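Local coordinates for protein ABC-type metal ion transport system, periplasmic component (Vibrio vulnificus, PDB 3K2D) that binds methionine in the cleft of a periplasmic-binding-protein fold, probably serving an ABC importer, and, as a lipoprotein, activates Toll-like receptor 2, at residues E227-T230 against A231-I235; V216-F219 against V220-Y223. The protein carries 4 engineered substitutions. One frame throughout, in Å; residues are numbered along the deposited sequence.

Interaction 1: E227-T230 against A231-I235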
loop_
_atom_site.group_PDB
_atom_site.type_symbol
_atom_site.label_atom_id
_atom_site.label_comp_id
_atom_site.label_asym_id
_atom_site.label_seq_id
_atom_site.Cartn_x
_atom_site.Cartn_y
_atom_site.Cartn_z
ATOM N N GLU A 227 -11.114 10.380 -15.101
ATOM C CA GLU A 227 -9.874 10.370 -15.876
ATOM C C GLU A 227 -8.766 9.602 -15.167
ATOM O O GLU A 227 -8.155 8.703 -15.743
ATOM C CB GLU A 227 -9.391 11.794 -16.163
ATOM C CG GLU A 227 -8.347 11.857 -17.273
ATOM C CD GLU A 227 -7.852 13.267 -17.560
ATOM O OE1 GLU A 227 -8.670 14.209 -17.512
ATOM O OE2 GLU A 227 -6.644 13.435 -17.853
ATOM N N VAL A 228 -8.510 9.957 -13.914
ATOM C CA VAL A 228 -7.472 9.289 -13.148
ATOM C C VAL A 228 -7.793 7.810 -13.006
ATOM O O VAL A 228 -6.910 6.962 -13.125
ATOM C CB VAL A 228 -7.322 9.920 -11.746
ATOM C CG1 VAL A 228 -6.345 9.098 -10.887
ATOM C CG2 VAL A 228 -6.831 11.362 -11.892
ATOM N N TYR A 229 -9.060 7.502 -12.762
ATOM C CA TYR A 229 -9.473 6.118 -12.596
ATOM C C TYR A 229 -9.130 5.338 -13.852
ATOM O O TYR A 229 -8.566 4.238 -13.782
ATOM C CB TYR A 229 -10.973 6.044 -12.320
ATOM C CG TYR A 229 -11.520 4.636 -12.252
ATOM C CD1 TYR A 229 -11.054 3.726 -11.300
ATOM C CD2 TYR A 229 -12.524 4.219 -13.124
ATOM C CE1 TYR A 229 -11.583 2.432 -11.215
ATOM C CE2 TYR A 229 -13.059 2.935 -13.047
ATOM C CZ TYR A 229 -12.586 2.048 -12.092
ATOM O OH TYR A 229 -13.130 0.788 -12.010
ATOM N N THR A 230 -9.471 5.918 -15.000
ATOM C CA THR A 230 -9.189 5.297 -16.287
ATOM C C THR A 230 -7.688 5.057 -16.424
ATOM O O THR A 230 -7.259 3.971 -16.818
ATOM C CB THR A 230 -9.661 6.190 -17.445
ATOM O OG1 THR A 230 -11.091 6.268 -17.429
ATOM C CG2 THR A 230 -9.197 5.631 -18.778
ATOM N N ALA A 231 -6.893 6.069 -16.091
ATOM C CA ALA A 231 -5.445 5.952 -16.174
ATOM C C ALA A 231 -4.939 4.884 -15.218
ATOM O O ALA A 231 -4.011 4.145 -15.543
ATOM C CB ALA A 231 -4.793 7.286 -15.859
ATOM N N ALA A 232 -5.551 4.796 -14.042
ATOM C CA ALA A 232 -5.141 3.803 -13.048
ATOM C C ALA A 232 -5.373 2.389 -13.559
ATOM O O ALA A 232 -4.487 1.545 -13.463
ATOM C CB ALA A 232 -5.899 4.013 -11.739
ATOM N N LYS A 233 -6.567 2.134 -14.094
ATOM C CA LYS A 233 -6.903 0.815 -14.631
ATOM C C LYS A 233 -5.820 0.395 -15.606
ATOM O O LYS A 233 -5.292 -0.708 -15.525
ATOM C CB LYS A 233 -8.265 0.848 -15.344
ATOM C CG LYS A 233 -9.450 0.744 -14.400
ATOM C CD LYS A 233 -10.694 1.463 -14.925
ATOM C CE LYS A 233 -11.349 0.749 -16.090
ATOM N NZ LYS A 233 -12.519 1.527 -16.598
ATOM N N GLU A 234 -5.485 1.294 -16.522
ATOM C CA GLU A 234 -4.457 1.026 -17.516
ATOM C C GLU A 234 -3.119 0.686 -16.876
ATOM O O GLU A 234 -2.538 -0.356 -17.152
ATOM C CB GLU A 234 -4.288 2.237 -18.426
ATOM C CG GLU A 234 -4.636 1.932 -19.852
ATOM C CD GLU A 234 -3.854 0.748 -20.379
ATOM O OE1 GLU A 234 -2.633 0.901 -20.610
ATOM O OE2 GLU A 234 -4.457 -0.337 -20.547
ATOM N N ILE A 235 -2.646 1.580 -16.015
ATOM C CA ILE A 235 -1.379 1.420 -15.317
ATOM C C ILE A 235 -1.224 0.088 -14.586
ATOM O O ILE A 235 -0.113 -0.432 -14.475
ATOM C CB ILE A 235 -1.177 2.576 -14.325
ATOM C CG1 ILE A 235 -0.966 3.874 -15.110
ATOM C CG2 ILE A 235 -0.008 2.279 -13.390
ATOM C CD1 ILE A 235 -1.116 5.134 -14.282
#
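Tyr229 and Lys233, one helical turn apart, make the side-chain contact of this segment pair. The aliphatic part of the lysine runs across one face of the phenol ring: CD of Lys233 stands 3.6 Å from the ring centroid of Tyr229, 22° off the ring normal and displaced toward the rim, which makes a CH-pi contact. The ring atom nearest Lys233 CD is Tyr229 CE2, at 3.4 Å. Torsions on both residues bring the groups together. The tyrosine CG is anti to its own backbone nitrogen (chi1 175°), beside the carbonyl carbon, while the course of the lysine chain as far as CD sets that carbon over the ring; the bend at chi3 (72°) then turns CE and NZ past the ring, bringing Lys233 NZ to 3.9 Å from Tyr229 CE2.

The remaining bonds belong to the backbone, which carries four successive i to i+4 hydrogen bonds. Ala231 N donates to Glu227 O, Ala232 N to Val228 O at 2.7 Å, Lys233 N to Tyr229 O at 2.9 Å, and Glu234 N to Thr230 O at a longer 3.2 Å. The small CB of Ala232 rests against the carbonyl oxygens of Val228 and Tyr229, each 3.4 Å away.

Two polar ends, those of Glu227 and Thr230, find their partners outside the two segments. Glu227 OE2 forms a salt bridge with Lys26 of helix 16-32, and Thr230 OG1 is hydrogen-bonded to the carbonyl oxygen of Glu226, a turn earlier in the same helix. Val228 and Ile235 face Val20 on helix 16-32, and Phe85 touches both Tyr229 and Ala232.

The whole is a regular amphipathic alpha-helix, the C-terminal helix 226-235 of an NlpA-type, periplasmic-binding-protein-like lipoprotein, with one flank laid on helix 16-32 and the Tyr229-Lys233 pair on its exposed side.

Interaction 2: V216-F219 against V220-Y223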
loop_
_atom_site.group_PDB
_atom_site.type_symbol
_atom_site.label_atom_id
_atom_site.label_comp_id
_atom_site.label_asym_id
_atom_site.label_seq_id
_atom_site.Cartn_x
_atom_site.Cartn_y
_atom_site.Cartn_z
ATOM N N VAL A 216 -5.739 20.800 -0.345
ATOM C CA VAL A 216 -5.858 19.395 -0.020
ATOM C C VAL A 216 -7.152 18.851 -0.606
ATOM O O VAL A 216 -7.133 17.892 -1.378
ATOM C CB VAL A 216 -5.853 19.179 1.498
ATOM C CG1 VAL A 216 -6.019 17.699 1.817
ATOM C CG2 VAL A 216 -4.543 19.707 2.078
ATOM N N GLN A 217 -8.275 19.473 -0.256
ATOM C CA GLN A 217 -9.563 19.026 -0.762
ATOM C C GLN A 217 -9.598 18.909 -2.292
ATOM O O GLN A 217 -10.116 17.927 -2.826
ATOM C CB GLN A 217 -10.687 19.969 -0.316
ATOM C CG GLN A 217 -10.946 20.068 1.175
ATOM C CD GLN A 217 -11.270 18.735 1.819
ATOM O OE1 GLN A 217 -12.127 17.988 1.339
ATOM N NE2 GLN A 217 -10.587 18.432 2.925
ATOM N N ASN A 218 -9.066 19.898 -3.008
ATOM C CA ASN A 218 -9.110 19.838 -4.472
ATOM C C ASN A 218 -8.303 18.699 -5.060
ATOM O O ASN A 218 -8.729 18.076 -6.017
ATOM C CB ASN A 218 -8.660 21.165 -5.105
ATOM C CG ASN A 218 -9.700 22.260 -4.956
ATOM O OD1 ASN A 218 -10.889 21.980 -4.831
ATOM N ND2 ASN A 218 -9.258 23.509 -4.985
ATOM N N PHE A 219 -7.135 18.425 -4.496
ATOM C CA PHE A 219 -6.326 17.332 -5.006
ATOM C C PHE A 219 -7.087 16.016 -4.828
ATOM O O PHE A 219 -7.056 15.156 -5.705
ATOM C CB PHE A 219 -4.985 17.257 -4.279
ATOM C CG PHE A 219 -4.102 16.167 -4.789
ATOM C CD1 PHE A 219 -3.463 16.294 -6.011
ATOM C CD2 PHE A 219 -3.977 14.973 -4.091
ATOM C CE1 PHE A 219 -2.718 15.241 -6.528
ATOM C CE2 PHE A 219 -3.238 13.923 -4.602
ATOM C CZ PHE A 219 -2.609 14.055 -5.820
ATOM N N VAL A 220 -7.770 15.875 -3.689
ATOM C CA VAL A 220 -8.563 14.682 -3.383
ATOM C C VAL A 220 -9.620 14.478 -4.456
ATOM O O VAL A 220 -9.838 13.364 -4.920
ATOM C CB VAL A 220 -9.299 14.806 -2.015
ATOM C CG1 VAL A 220 -10.288 13.669 -1.841
ATOM C CG2 VAL A 220 -8.311 14.790 -0.882
ATOM N N LYS A 221 -10.278 15.562 -4.848
ATOM C CA LYS A 221 -11.326 15.488 -5.859
ATOM C C LYS A 221 -10.744 15.091 -7.217
ATOM O O LYS A 221 -11.274 14.227 -7.915
ATOM C CB LYS A 221 -12.059 16.837 -5.955
ATOM C CG LYS A 221 -13.556 16.699 -6.209
ATOM C CD LYS A 221 -14.283 18.046 -6.296
ATOM C CE LYS A 221 -14.350 18.782 -4.954
ATOM N NZ LYS A 221 -13.026 19.301 -4.486
ATOM N N ALA A 222 -9.641 15.721 -7.582
ATOM C CA ALA A 222 -8.994 15.427 -8.848
ATOM C C ALA A 222 -8.587 13.951 -8.956
ATOM O O ALA A 222 -8.681 13.345 -10.025
ATOM C CB ALA A 222 -7.767 16.327 -9.010
ATOM N N TYR A 223 -8.148 13.380 -7.837
ATOM C CA TYR A 223 -7.683 11.996 -7.783
ATOM C C TYR A 223 -8.832 11.018 -7.908
ATOM O O TYR A 223 -8.626 9.850 -8.233
ATOM C CB TYR A 223 -6.955 11.758 -6.453
ATOM C CG TYR A 223 -5.882 10.683 -6.445
ATOM C CD1 TYR A 223 -6.198 9.332 -6.614
ATOM C CD2 TYR A 223 -4.547 11.021 -6.219
ATOM C CE1 TYR A 223 -5.202 8.342 -6.551
ATOM C CE2 TYR A 223 -3.553 10.048 -6.157
ATOM C CZ TYR A 223 -3.881 8.712 -6.320
ATOM O OH TYR A 223 -2.881 7.758 -6.239
#
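The rings of Phe219 and Tyr223 lie side by side on one flank of helix 214-223, pointing the same way, with their planes inclined at 72° and centroids 5.7 Å apart. At the edge of the tyrosine ring sits the outer end of the phenylalanine: CE2 and CZ of Phe219 are each 3.6 Å from CD2 of Tyr223, close to the tyrosine plane. From the phenylalanine's side the approach is oblique. Both rings leave the helix anti to their backbone nitrogens (chi1 -179° for Phe219 and -152° for Tyr223), and this common direction brings them together one turn apart. Strand 202-207 adds Ile204 against both, while Val20 and Ala24 of helix 16-32 meet Tyr223.

Val220 also touches Ile204, and Ala81 of strand 78-83; within the helix its CG2 lies 3.4 Å from the carbonyl oxygen of Val216. The backbone between the segments is held by four i to i+4 bonds, from Val220 N to Val216 O, Lys221 N to Gln217 O, Ala222 N to Asn218 O and Tyr223 N to Phe219 O, the last 3.0 Å long.

On the more exposed flank, Lys221 folds back through bends at chi3 and chi4, so that NZ comes 3.4 Å from Asn218 OD1. Both residues also touch Tyr32. Gln217 instead directs NE2 to the carbonyl oxygen of Val211.

The chemistry is thus divided by flank: dispersion between aromatic and aliphatic groups seats the helix on the sheet, while amide and amine groups occupy its outer margin.

Both contacts join successive turns of one helix, on helices that follow each other in the chain, yet they differ in depth. Interaction 2 is largely buried, its aromatic and aliphatic groups resting on the mixed sheet that contains strands 58-63, 78-83 and 202-207. Interaction 1 is only partly buried, and its chief side-chain pair, a lysine chain over a phenol face, lies at the surface. Both helices also border helix 16-32, where Val20 meets residues of each. The two helices meet directly, Val228 CG2 lying 3.3 Å from Ala222 O. The bound methionine is nearer interaction 2, about 9 Å from the side chain of Tyr223.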